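Local coordinates for type IV pilin structural subunit (Pseudomonas aeruginosa, PDB 3JYZ), which probably polymerises as the major structural subunit of type IV pili, the thin surface filaments of this bacterium, at residues 38-41 with 42-46. Sequence-based numbering, arbitrary orientation.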
ATOM      1  N   ARG A  38     -14.222  -3.946  -9.042  1.00 13.69           N
ATOM      2  CA  ARG A  38     -13.863  -5.204  -9.684  1.00 14.98           C
ATOM      3  C   ARG A  38     -12.393  -5.543  -9.453  1.00 13.68           C
ATOM      4  O   ARG A  38     -12.047  -6.695  -9.189  1.00 13.18           O
ATOM      5  CB  ARG A  38     -14.158  -5.145 -11.183  1.00 18.48           C
ATOM      6  CG  ARG A  38     -13.870  -6.441 -11.925  1.00 23.12           C
ATOM      7  CD  ARG A  38     -14.709  -6.552 -13.188  1.00 27.07           C
ATOM      8  NE  ARG A  38     -14.367  -5.522 -14.164  1.00 31.03           N
ATOM      9  CZ  ARG A  38     -15.084  -4.422 -14.372  1.00 33.59           C
ATOM     10  NH1 ARG A  38     -16.187  -4.206 -13.670  1.00 33.87           N
ATOM     11  NH2 ARG A  38     -14.697  -3.538 -15.281  1.00 34.96           N
ATOM     12  N   ALA A  39     -11.532  -4.535  -9.552  1.00 12.45           N
ATOM     13  CA  ALA A  39     -10.098  -4.728  -9.354  1.00 11.96           C
ATOM     14  C   ALA A  39      -9.813  -5.193  -7.924  1.00 10.98           C
ATOM     15  O   ALA A  39      -8.990  -6.079  -7.705  1.00 10.32           O
ATOM     16  CB  ALA A  39      -9.345  -3.438  -9.667  1.00 12.27           C
ATOM     17  N   THR A  40     -10.501  -4.592  -6.961  1.00 10.18           N
ATOM     18  CA  THR A  40     -10.396  -5.010  -5.568  1.00  9.61           C
ATOM     19  C   THR A  40     -10.743  -6.494  -5.418  1.00  9.90           C
ATOM     20  O   THR A  40     -10.017  -7.253  -4.775  1.00  9.86           O
ATOM     21  CB  THR A  40     -11.316  -4.155  -4.682  1.00  9.43           C
ATOM     22  OG1 THR A  40     -10.891  -2.786  -4.758  1.00  9.44           O
ATOM     23  CG2 THR A  40     -11.285  -4.621  -3.225  1.00  8.80           C
ATOM     24  N   THR A  41     -11.849  -6.911  -6.016  1.00 10.06           N
ATOM     25  CA  THR A  41     -12.246  -8.309  -5.927  1.00 10.81           C
ATOM     26  C   THR A  41     -11.234  -9.233  -6.594  1.00 11.91           C
ATOM     27  O   THR A  41     -10.856 -10.262  -6.035  1.00 12.73           O
ATOM     28  CB  THR A  41     -13.630  -8.501  -6.557  1.00 11.91           C
ATOM     29  OG1 THR A  41     -14.588  -7.777  -5.780  1.00 13.10           O
ATOM     30  CG2 THR A  41     -14.015  -9.974  -6.578  1.00 12.40           C
ATOM     31  N   THR A  42     -10.793  -8.863  -7.792  1.00 11.88           N
ATOM     32  CA  THR A  42      -9.835  -9.666  -8.540  1.00 12.59           C
ATOM     33  C   THR A  42      -8.527  -9.828  -7.776  1.00 11.78           C
ATOM     34  O   THR A  42      -8.022 -10.943  -7.610  1.00 13.41           O
ATOM     35  CB  THR A  42      -9.541  -9.016  -9.902  1.00 13.80           C
ATOM     36  OG1 THR A  42     -10.764  -8.928 -10.641  1.00 15.26           O
ATOM     37  CG2 THR A  42      -8.519  -9.828 -10.688  1.00 13.94           C
ATOM     38  N   TRP A  43      -7.979  -8.712  -7.301  1.00  9.77           N
ATOM     39  CA  TRP A  43      -6.719  -8.765  -6.574  1.00  8.94           C
ATOM     40  C   TRP A  43      -6.819  -9.626  -5.312  1.00  9.05           C
ATOM     41  O   TRP A  43      -5.981 -10.506  -5.069  1.00  8.39           O
ATOM     42  CB  TRP A  43      -6.221  -7.359  -6.186  1.00  8.77           C
ATOM     43  CG  TRP A  43      -4.950  -7.472  -5.417  1.00  8.83           C
ATOM     44  CD1 TRP A  43      -4.804  -7.491  -4.061  1.00 10.27           C
ATOM     45  CD2 TRP A  43      -3.648  -7.659  -5.970  1.00 10.20           C
ATOM     46  NE1 TRP A  43      -3.473  -7.663  -3.736  1.00  9.96           N
ATOM     47  CE2 TRP A  43      -2.748  -7.775  -4.890  1.00 10.27           C
ATOM     48  CE3 TRP A  43      -3.157  -7.739  -7.278  1.00 10.43           C
ATOM     49  CZ2 TRP A  43      -1.376  -7.954  -5.083  1.00 10.18           C
ATOM     50  CZ3 TRP A  43      -1.796  -7.923  -7.466  1.00 10.53           C
ATOM     51  CH2 TRP A  43      -0.921  -8.029  -6.372  1.00 11.05           C
ATOM     52  N   ASN A  44      -7.836  -9.357  -4.499  1.00  9.09           N
ATOM     53  CA  ASN A  44      -7.942  -9.985  -3.182  1.00  9.45           C
ATOM     54  C   ASN A  44      -8.152 -11.493  -3.256  1.00 11.03           C
ATOM     55  O   ASN A  44      -7.827 -12.197  -2.306  1.00 12.81           O
ATOM     56  CB  ASN A  44      -9.044  -9.329  -2.339  1.00  8.91           C
ATOM     57  CG  ASN A  44      -8.656  -7.949  -1.833  1.00  8.76           C
ATOM     58  OD1 ASN A  44      -9.505  -7.185  -1.358  1.00 11.53           O
ATOM     59  ND2 ASN A  44      -7.380  -7.629  -1.920  1.00  5.47           N
ATOM     60  N   GLN A  45      -8.649 -11.991  -4.391  1.00 10.53           N
ATOM     61  CA  GLN A  45      -8.915 -13.423  -4.535  1.00 11.87           C
ATOM     62  C   GLN A  45      -7.646 -14.229  -4.730  1.00 10.96           C
ATOM     63  O   GLN A  45      -7.620 -15.425  -4.459  1.00 11.73           O
ATOM     64  CB  GLN A  45      -9.910 -13.677  -5.673  1.00 16.54           C
ATOM     65  CG  GLN A  45     -11.216 -12.984  -5.383  1.00 22.82           C
ATOM     66  CD  GLN A  45     -12.383 -13.440  -6.227  1.00 27.19           C
ATOM     67  OE1 GLN A  45     -13.504 -13.572  -5.719  1.00 28.72           O
ATOM     68  NE2 GLN A  45     -12.146 -13.654  -7.519  1.00 27.77           N
ATOM     69  N   GLN A  46      -6.608 -13.547  -5.177  1.00  9.71           N
ATOM     70  CA  GLN A  46      -5.301 -14.170  -5.409  1.00  9.18           C
ATOM     71  C   GLN A  46      -4.721 -14.767  -4.152  1.00  8.86           C
ATOM     72  O   GLN A  46      -5.086 -14.375  -3.119  1.00  9.68           O
ATOM     73  CB  GLN A  46      -4.327 -13.133  -5.994  1.00  9.46           C
ATOM     74  CG  GLN A  46      -4.777 -12.554  -7.325  1.00 10.20           C
ATOM     75  CD  GLN A  46      -3.924 -11.429  -7.817  1.00 11.41           C
ATOM     76  OE1 GLN A  46      -4.089 -10.992  -8.905  1.00 13.53           O
ATOM     77  NE2 GLN A  46      -3.014 -10.979  -7.008  1.00 10.14           N
TER
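Thr42 grips the carbonyl oxygen of Arg38 with two donors. Its backbone N lies 2.9 Å from Arg38 O, and the N-H points almost straight at the acceptor (165°). Its hydroxyl OG1 gives a second bond to Arg38 O at 3.0 Å, from above the carbonyl plane. The torsion explains this: with chi1 at -60°, OG1 lies beside the backbone N and faces back down the helix. The Thr42 hydroxyl is therefore satisfied by the main chain one turn earlier. Thr40 OG1 does the same, bonding to Leu36 O, and on the exposed side Arg38 NH2 forms a salt bridge with Asp35.

Residues 38-46 lie on helix 33-49, which packs against the long helix 4-28 and strand 57-62 of the pilin fold. The backbone N-H groups of Thr42, Trp43 and Asn44 each bond to the carbonyl four residues earlier. Trp43 N bonds to Ala39 O at 2.8 Å, and Asn44 N bonds to Thr40 O at 3.0 Å. The Asn44 side chain runs alongside that of Thr40. Trp43 is buried. Its CB meets Ala39 O at 3.4 Å, while its indole extends away from this turn. Trp43 NE1 is satisfied by Val60 O of strand 57-62.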